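Local atomic coordinates of CysE, serine acetyltransferase (Brucella abortus, PDB entry 4HZD), a protein that catalyses the transfer of an acetyl group from acetyl-coenzyme A to L-serine, giving O-acetylserine for cysteine biosynthesis. Residues A[169-175]-A[186-192]; A[61-65]-A[145-150]; A[16-20]-A[92-96]. Residues are numbered along the deposited sequence.

Contact 1 (A[169-175]-A[186-192])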
loop_
_atom_site.group_PDB
_atom_site.type_symbol
_atom_site.label_atom_id
_atom_site.label_comp_id
_atom_site.label_asym_id
_atom_site.label_seq_id
_atom_site.Cartn_x
_atom_site.Cartn_y
_atom_site.Cartn_z
ATOM N N ALA A 169 -9.318 12.983 22.653
ATOM C CA ALA A 169 -8.299 13.787 21.930
ATOM C C ALA A 169 -8.703 14.578 20.706
ATOM O O ALA A 169 -8.071 15.591 20.414
ATOM C CB ALA A 169 -7.034 12.943 21.624
ATOM N N THR A 170 -9.716 14.146 19.964
ATOM C CA THR A 170 -10.017 14.829 18.702
ATOM C C THR A 170 -10.125 16.366 18.848
ATOM O O THR A 170 -10.953 16.862 19.603
ATOM C CB THR A 170 -11.379 14.365 18.152
ATOM O OG1 THR A 170 -11.469 12.933 18.186
ATOM C CG2 THR A 170 -11.653 14.972 16.718
ATOM N N GLY A 171 -9.333 17.111 18.076
ATOM C CA GLY A 171 -9.507 18.568 17.962
ATOM C C GLY A 171 -8.546 19.337 18.871
ATOM O O GLY A 171 -8.590 20.550 18.925
ATOM N N LEU A 172 -7.700 18.613 19.602
ATOM C CA LEU A 172 -6.687 19.245 20.414
ATOM C C LEU A 172 -5.732 20.105 19.621
ATOM O O LEU A 172 -5.167 19.670 18.621
ATOM C CB LEU A 172 -5.887 18.212 21.234
ATOM C CG LEU A 172 -4.785 18.738 22.173
ATOM C CD1 LEU A 172 -5.368 19.493 23.375
ATOM C CD2 LEU A 172 -3.920 17.591 22.668
ATOM N N VAL A 173 -5.562 21.332 20.102
ATOM C CA VAL A 173 -4.566 22.257 19.602
ATOM C C VAL A 173 -3.718 22.805 20.777
ATOM O O VAL A 173 -4.236 23.357 21.772
ATOM C CB VAL A 173 -5.194 23.434 18.800
ATOM C CG1 VAL A 173 -4.125 24.423 18.380
ATOM C CG2 VAL A 173 -5.976 22.971 17.570
ATOM N N VAL A 174 -2.403 22.677 20.646
ATOM C CA VAL A 174 -1.470 23.183 21.635
ATOM C C VAL A 174 -0.401 24.019 20.931
ATOM O O VAL A 174 0.348 23.519 20.060
ATOM C CB VAL A 174 -0.822 22.029 22.422
ATOM C CG1 VAL A 174 0.221 22.512 23.442
ATOM C CG2 VAL A 174 -1.913 21.180 23.060
ATOM N N GLY A 175 -0.322 25.276 21.346
ATOM C CA GLY A 175 0.601 26.225 20.770
ATOM C C GLY A 175 2.057 26.050 21.162
ATOM O O GLY A 175 2.408 25.373 22.127
ATOM N N ILE A 186 -6.631 16.013 29.830
ATOM C CA ILE A 186 -7.162 16.932 28.819
ATOM C C ILE A 186 -8.156 16.195 27.900
ATOM O O ILE A 186 -7.863 15.113 27.379
ATOM C CB ILE A 186 -6.038 17.592 27.971
ATOM C CG1 ILE A 186 -4.941 18.235 28.850
ATOM C CG2 ILE A 186 -6.610 18.618 26.977
ATOM C CD1 ILE A 186 -3.828 18.891 28.060
ATOM N N LEU A 187 -9.327 16.778 27.690
ATOM C CA LEU A 187 -10.304 16.141 26.812
ATOM C C LEU A 187 -10.219 16.612 25.349
ATOM O O LEU A 187 -9.367 17.408 25.025
ATOM C CB LEU A 187 -11.716 16.213 27.438
ATOM C CG LEU A 187 -11.763 14.876 28.231
ATOM C CD1 LEU A 187 -11.462 15.016 29.713
ATOM C CD2 LEU A 187 -13.011 14.061 27.938
ATOM N N HIS A 188 -11.060 16.071 24.470
ATOM C CA HIS A 188 -11.153 16.524 23.056
ATOM C C HIS A 188 -11.723 17.930 22.963
ATOM O O HIS A 188 -12.415 18.404 23.889
ATOM C CB HIS A 188 -12.083 15.612 22.273
ATOM C CG HIS A 188 -13.451 15.488 22.901
ATOM N ND1 HIS A 188 -13.646 14.851 24.076
ATOM C CD2 HIS A 188 -14.702 15.964 22.494
ATOM C CE1 HIS A 188 -14.954 14.893 24.402
ATOM N NE2 HIS A 188 -15.603 15.590 23.437
ATOM N N GLY A 189 -11.427 18.577 21.842
ATOM C CA GLY A 189 -11.895 19.936 21.509
ATOM C C GLY A 189 -11.193 21.022 22.326
ATOM O O GLY A 189 -11.678 22.134 22.414
ATOM N N VAL A 190 -10.058 20.688 22.917
ATOM C CA VAL A 190 -9.347 21.634 23.797
ATOM C C VAL A 190 -8.287 22.428 23.038
ATOM O O VAL A 190 -7.526 21.855 22.239
ATOM C CB VAL A 190 -8.767 20.955 25.043
ATOM C CG1 VAL A 190 -7.778 21.893 25.753
ATOM C CG2 VAL A 190 -9.913 20.582 25.992
ATOM N N THR A 191 -8.292 23.748 23.243
ATOM C CA THR A 191 -7.244 24.635 22.705
ATOM C C THR A 191 -6.437 25.215 23.870
ATOM O O THR A 191 -6.985 25.873 24.810
ATOM C CB THR A 191 -7.812 25.796 21.865
ATOM O OG1 THR A 191 -8.602 25.302 20.777
ATOM C CG2 THR A 191 -6.684 26.647 21.249
ATOM N N LEU A 192 -5.139 24.969 23.817
ATOM C CA LEU A 192 -4.188 25.747 24.584
ATOM C C LEU A 192 -3.536 26.694 23.611
ATOM O O LEU A 192 -2.536 26.364 22.961
ATOM C CB LEU A 192 -3.178 24.849 25.286
ATOM C CG LEU A 192 -3.856 23.735 26.076
ATOM C CD1 LEU A 192 -2.739 22.933 26.741
ATOM C CD2 LEU A 192 -4.806 24.302 27.129
#

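Contact 2 (A[61-65]-A[145-150])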
loop_
_atom_site.group_PDB
_atom_site.type_symbol
_atom_site.label_atom_id
_atom_site.label_comp_id
_atom_site.label_asym_id
_atom_site.label_seq_id
_atom_site.Cartn_x
_atom_site.Cartn_y
_atom_site.Cartn_z
ATOM N N GLU A 61 3.351 2.459 12.878
ATOM C CA GLU A 61 2.404 1.865 11.914
ATOM C C GLU A 61 1.214 2.779 11.686
ATOM O O GLU A 61 0.714 2.875 10.568
ATOM C CB GLU A 61 1.879 0.476 12.371
ATOM C CG GLU A 61 2.915 -0.668 12.317
ATOM C CD GLU A 61 3.581 -0.818 10.963
ATOM O OE1 GLU A 61 2.870 -1.090 9.985
ATOM O OE2 GLU A 61 4.812 -0.609 10.855
ATOM N N ARG A 62 0.752 3.448 12.742
ATOM C CA ARG A 62 -0.353 4.396 12.584
ATOM C C ARG A 62 0.064 5.616 11.749
ATOM O O ARG A 62 -0.692 6.082 10.894
ATOM C CB ARG A 62 -0.915 4.801 13.960
ATOM C CG ARG A 62 -1.426 3.606 14.789
ATOM C CD ARG A 62 -2.385 4.115 15.877
ATOM N NE ARG A 62 -3.686 4.348 15.262
ATOM C CZ ARG A 62 -4.789 4.795 15.881
ATOM N NH1 ARG A 62 -4.776 5.156 17.157
ATOM N NH2 ARG A 62 -5.918 4.891 15.195
ATOM N N LEU A 63 1.281 6.096 11.958
ATOM C CA LEU A 63 1.751 7.318 11.258
ATOM C C LEU A 63 2.362 7.000 9.901
ATOM O O LEU A 63 2.459 7.886 9.032
ATOM C CB LEU A 63 2.801 8.049 12.139
ATOM C CG LEU A 63 2.355 8.482 13.540
ATOM C CD1 LEU A 63 3.552 8.914 14.368
ATOM C CD2 LEU A 63 1.303 9.580 13.423
ATOM N N GLY A 64 2.826 5.766 9.718
ATOM C CA GLY A 64 3.410 5.370 8.414
ATOM C C GLY A 64 2.597 5.767 7.179
ATOM O O GLY A 64 1.374 5.667 7.198
ATOM N N HIS A 65 3.285 6.214 6.121
ATOM C CA HIS A 65 2.688 6.672 4.852
ATOM C C HIS A 65 3.697 6.494 3.725
ATOM O O HIS A 65 4.890 6.528 3.983
ATOM C CB HIS A 65 2.367 8.151 4.974
ATOM C CG HIS A 65 1.511 8.675 3.862
ATOM N ND1 HIS A 65 2.033 9.156 2.734
ATOM C CD2 HIS A 65 0.126 8.756 3.727
ATOM C CE1 HIS A 65 1.046 9.513 1.891
ATOM N NE2 HIS A 65 -0.124 9.290 2.506
ATOM N N ARG A 145 1.550 14.891 10.529
ATOM C CA ARG A 145 0.937 13.578 10.465
ATOM C C ARG A 145 0.041 13.298 11.692
ATOM O O ARG A 145 -1.056 12.728 11.575
ATOM C CB ARG A 145 2.029 12.512 10.291
ATOM C CG ARG A 145 1.454 11.172 9.942
ATOM C CD ARG A 145 1.154 11.016 8.447
ATOM N NE ARG A 145 0.720 9.642 8.334
ATOM C CZ ARG A 145 -0.386 9.215 7.756
ATOM N NH1 ARG A 145 -1.213 10.040 7.129
ATOM N NH2 ARG A 145 -0.633 7.927 7.783
ATOM N N SER A 146 0.477 13.748 12.871
ATOM C CA SER A 146 -0.348 13.583 14.082
ATOM C C SER A 146 -1.626 14.403 13.970
ATOM O O SER A 146 -2.725 13.896 14.279
ATOM C CB SER A 146 0.431 13.912 15.369
ATOM O OG SER A 146 -0.422 13.899 16.510
ATOM N N SER A 147 -1.514 15.637 13.462
ATOM C CA SER A 147 -2.732 16.438 13.269
ATOM C C SER A 147 -3.729 15.700 12.380
ATOM O O SER A 147 -4.935 15.713 12.640
ATOM C CB SER A 147 -2.417 17.815 12.665
ATOM O OG SER A 147 -3.588 18.610 12.709
ATOM N N SER A 148 -3.228 15.042 11.327
ATOM C CA SER A 148 -4.125 14.419 10.322
ATOM C C SER A 148 -4.697 13.082 10.784
ATOM O O SER A 148 -5.861 12.773 10.510
ATOM C CB SER A 148 -3.417 14.268 8.959
ATOM O OG SER A 148 -4.116 13.337 8.158
ATOM N N ILE A 149 -3.899 12.289 11.498
ATOM C CA ILE A 149 -4.319 10.924 11.849
ATOM C C ILE A 149 -4.861 10.812 13.263
ATOM O O ILE A 149 -5.792 10.023 13.493
ATOM C CB ILE A 149 -3.167 9.893 11.651
ATOM C CG1 ILE A 149 -2.695 9.888 10.199
ATOM C CG2 ILE A 149 -3.588 8.475 12.058
ATOM C CD1 ILE A 149 -3.816 9.864 9.152
ATOM N N PHE A 150 -4.291 11.587 14.210
ATOM C CA PHE A 150 -4.802 11.596 15.584
ATOM C C PHE A 150 -5.668 12.824 15.906
ATOM O O PHE A 150 -6.232 12.906 17.004
ATOM C CB PHE A 150 -3.657 11.462 16.632
ATOM C CG PHE A 150 -2.711 10.315 16.366
ATOM C CD1 PHE A 150 -3.176 9.084 15.827
ATOM C CD2 PHE A 150 -1.332 10.441 16.665
ATOM C CE1 PHE A 150 -2.311 8.022 15.611
ATOM C CE2 PHE A 150 -0.457 9.379 16.405
ATOM C CZ PHE A 150 -0.947 8.176 15.897
#

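Contact 3 (A[16-20]-A[92-96])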
loop_
_atom_site.group_PDB
_atom_site.type_symbol
_atom_site.label_atom_id
_atom_site.label_comp_id
_atom_site.label_asym_id
_atom_site.label_seq_id
_atom_site.Cartn_x
_atom_site.Cartn_y
_atom_site.Cartn_z
ATOM N N VAL A 16 11.120 -5.625 37.594
ATOM C CA VAL A 16 9.701 -5.478 37.943
ATOM C C VAL A 16 9.003 -4.602 36.860
ATOM O O VAL A 16 9.379 -3.451 36.624
ATOM C CB VAL A 16 9.487 -4.896 39.383
ATOM C CG1 VAL A 16 8.001 -4.666 39.673
ATOM C CG2 VAL A 16 10.087 -5.806 40.458
ATOM N N ASP A 17 8.007 -5.169 36.186
ATOM C CA ASP A 17 7.333 -4.497 35.075
ATOM C C ASP A 17 5.915 -5.039 34.913
ATOM O O ASP A 17 5.607 -5.607 33.858
ATOM C CB ASP A 17 8.126 -4.729 33.769
ATOM C CG ASP A 17 7.838 -3.681 32.692
ATOM O OD1 ASP A 17 6.939 -2.840 32.839
ATOM O OD2 ASP A 17 8.524 -3.708 31.660
ATOM N N PRO A 18 5.039 -4.866 35.932
ATOM C CA PRO A 18 3.715 -5.475 35.803
ATOM C C PRO A 18 2.907 -4.942 34.619
ATOM O O PRO A 18 2.005 -5.651 34.142
ATOM C CB PRO A 18 3.017 -5.128 37.136
ATOM C CG PRO A 18 3.772 -3.948 37.652
ATOM C CD PRO A 18 5.196 -4.208 37.246
ATOM N N ILE A 19 3.213 -3.725 34.148
ATOM C CA ILE A 19 2.464 -3.141 33.024
ATOM C C ILE A 19 2.736 -3.961 31.762
ATOM O O ILE A 19 1.798 -4.405 31.120
ATOM C CB ILE A 19 2.717 -1.615 32.810
ATOM C CG1 ILE A 19 2.141 -0.772 33.973
ATOM C CG2 ILE A 19 2.093 -1.135 31.489
ATOM C CD1 ILE A 19 2.691 0.670 34.063
ATOM N N TRP A 20 4.010 -4.196 31.439
ATOM C CA TRP A 20 4.380 -5.027 30.256
ATOM C C TRP A 20 3.887 -6.445 30.346
ATOM O O TRP A 20 3.420 -7.031 29.348
ATOM C CB TRP A 20 5.888 -5.022 30.106
ATOM C CG TRP A 20 6.479 -5.812 28.953
ATOM C CD1 TRP A 20 7.597 -6.633 28.998
ATOM C CD2 TRP A 20 6.028 -5.848 27.540
ATOM N NE1 TRP A 20 7.886 -7.148 27.750
ATOM C CE2 TRP A 20 6.980 -6.717 26.830
ATOM C CE3 TRP A 20 4.974 -5.266 26.821
ATOM C CZ2 TRP A 20 6.862 -6.974 25.467
ATOM C CZ3 TRP A 20 4.870 -5.521 25.451
ATOM C CH2 TRP A 20 5.780 -6.379 24.793
ATOM N N ARG A 92 5.141 4.545 30.674
ATOM C CA ARG A 92 4.496 3.749 31.724
ATOM C C ARG A 92 3.593 4.581 32.662
ATOM O O ARG A 92 2.494 4.135 33.034
ATOM C CB ARG A 92 5.551 2.954 32.532
ATOM C CG ARG A 92 5.923 1.589 31.905
ATOM C CD ARG A 92 7.191 0.988 32.530
ATOM N NE ARG A 92 7.683 -0.211 31.819
ATOM C CZ ARG A 92 8.447 -0.206 30.712
ATOM N NH1 ARG A 92 8.797 0.927 30.108
ATOM N NH2 ARG A 92 8.851 -1.361 30.183
ATOM N N VAL A 93 4.045 5.766 33.049
ATOM C CA VAL A 93 3.175 6.666 33.830
ATOM C C VAL A 93 1.987 7.168 32.969
ATOM O O VAL A 93 0.857 7.285 33.463
ATOM C CB VAL A 93 3.929 7.813 34.542
ATOM C CG1 VAL A 93 4.945 7.239 35.519
ATOM C CG2 VAL A 93 4.647 8.712 33.570
ATOM N N ASP A 94 2.232 7.417 31.680
ATOM C CA ASP A 94 1.150 7.829 30.769
ATOM C C ASP A 94 0.110 6.721 30.602
ATOM O O ASP A 94 -1.097 6.986 30.548
ATOM C CB ASP A 94 1.699 8.263 29.400
ATOM C CG ASP A 94 2.407 9.601 29.426
ATOM O OD1 ASP A 94 2.327 10.367 30.419
ATOM O OD2 ASP A 94 3.071 9.915 28.423
ATOM N N ILE A 95 0.580 5.475 30.510
ATOM C CA ILE A 95 -0.298 4.304 30.451
ATOM C C ILE A 95 -1.087 4.145 31.764
ATOM O O ILE A 95 -2.316 3.937 31.754
ATOM C CB ILE A 95 0.512 3.012 30.150
ATOM C CG1 ILE A 95 1.009 2.984 28.699
ATOM C CG2 ILE A 95 -0.320 1.759 30.444
ATOM C CD1 ILE A 95 1.922 1.786 28.430
ATOM N N GLN A 96 -0.366 4.256 32.883
ATOM C CA GLN A 96 -0.979 4.238 34.208
ATOM C C GLN A 96 -2.027 5.349 34.414
ATOM O O GLN A 96 -3.055 5.091 35.032
ATOM C CB GLN A 96 0.093 4.203 35.333
ATOM C CG GLN A 96 -0.478 3.972 36.732
ATOM C CD GLN A 96 -0.857 2.515 37.004
ATOM O OE1 GLN A 96 -0.232 1.575 36.503
ATOM N NE2 GLN A 96 -1.891 2.330 37.802
#

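Contact 1 (A[169-175]-A[186-192])
Two successive coils of the left-handed beta-helix meet here, strand 172-174 lying parallel to strand 191-193 in one flat sheet of the hexapeptide-repeat domain. The 18-residue register holds from G171 onward and slips by one at the corner, where A169 lies nearest H188. A169 to L172 form a type II beta turn there, and G189 N donates to T170 O (2.9 Å). The parallel ladder continues with V173 N to V190 O (2.9 Å) and L192 N to V173 O (2.8 Å). A CB at G171 in this turn would crowd G189 CA and its own preceding carbonyl; G189, at the next coil's corner, has positive phi. Inside the coil, L172 CD1 packs on I186 CG2 (3.9 Å) and V190 CB (4.1 Å), while V174 and L192 share one face of the sheet. V173 and T191, on the other, face a neighbouring subunit, whose H188 NE2 bonds T191 OG1; H188 of this chain bonds T191 of another in the same way. One coenzyme A touches L187 and H188 and another touches T191, placing the coenzyme A pocket at a subunit boundary. The last bond between these segments is G175 N to L192 O, 2.9 Å.

Contact 2 (A[61-65]-A[145-150])
The segments cover the C-terminal ends of helices 51-63 and 136-149 and the residues that follow; their backbones come closest at L63 and R145, CA atoms 6.4 Å apart. G64 is the first residue after helix 51-63 to leave helical phi/psi, so the carbonyls of L63 and G64 are available to a partner. R145 supplies it. Its CB points toward the 61-65 segment, and R145 NE donates to L63 O in a short, nearly straight hydrogen bond of 2.6 Å; R145 NH2 adds weak bonds to L63 O (3.3 Å) and to G64 O (3.1 Å). H65 lies over one face of the guanidinium, with H65 CD2 3.9 Å from R145 NH1. Beside this polar cluster, L63 CD2 packs against F150 CE2 at 3.5 Å and lies 3.8 Å from R145 CG, so L63 meets both the ring and the arginine's aliphatic part. R62 CB approaches the edge of the F150 ring, 3.9 Å from F150 CE1, while R62 NH1 is hydrogen-bonded to H119. Helix 116-132 joins the packing through K116 and T123, which touch F150. S147 and S148 face a neighbouring subunit, and S148 OG bonds I149 O of that subunit. The chemistry pairs a cationic side chain with main-chain carbonyls at a helix end, joining two helix termini of the N-terminal helical domain without an acidic partner from either segment.

Contact 3 (A[16-20]-A[92-96])
An aspartate at the start of one helix and an arginine on another, both in the N-terminal helical region of serine acetyltransferase, form a two-pronged salt bridge, with an isoleucine packed beside it. D17 occupies the N-cap position of helix 18-33. Its chi1 is t, and although its CA-to-CB bond points sideways, the carboxylate comes nearer to helix 87-101. The CA-to-CB bond of R92 points toward the 16-20 segment, and the side chain is largely extended: chi2 and chi3 are both t, and chi4 of 82° turns the guanidinium to present NE and NH2 together. R92 NE donates to D17 OD1 at 2.9 Å, almost linearly, and R92 NH2 donates to D17 OD2 at 2.8 Å. This is a bidentate, side-on pairing through NE and NH2. I19, with chi1 m and chi2 t, directs CD1 to within 3.6 Å of R92 O and 4.0 Å of R92 CB, while its CG2 meets I95 CG2 at 3.9 Å. Q96, with chi1 t and chi2 p, bends back so that OE1 lies 3.9 Å from I19 CD1. R92 NH1 forms a salt bridge with E52 of helix 51-63. L51 of that helix touches I19, R92 and I95, and F108 packs on I19, I95 and Q96, so the start of helix 18-33 is fitted against helices 51-63 and 87-101, with I95 continuing onto helices 109-113 and 116-132.

Contact 1 belongs to the beta-helix, whereas contacts 2 and 3 join helices of the N-terminal region. Contacts 1 and 2 are buried and both touch neighbouring subunits; contact 3 is partly buried, and no other chain of the assembly reaches its segments. The chemistry changes accordingly: a regular main-chain ladder in contact 1, side chain to main chain in contact 2, and a charged side-chain pair in contact 3. Helix 51-63 links the two helical contacts, its end forming part of contact 2 and its L51 and E52 flanking contact 3. Contacts 1 and 3 lie on opposite sides of the chain's centre, their own centres about 25 Å apart.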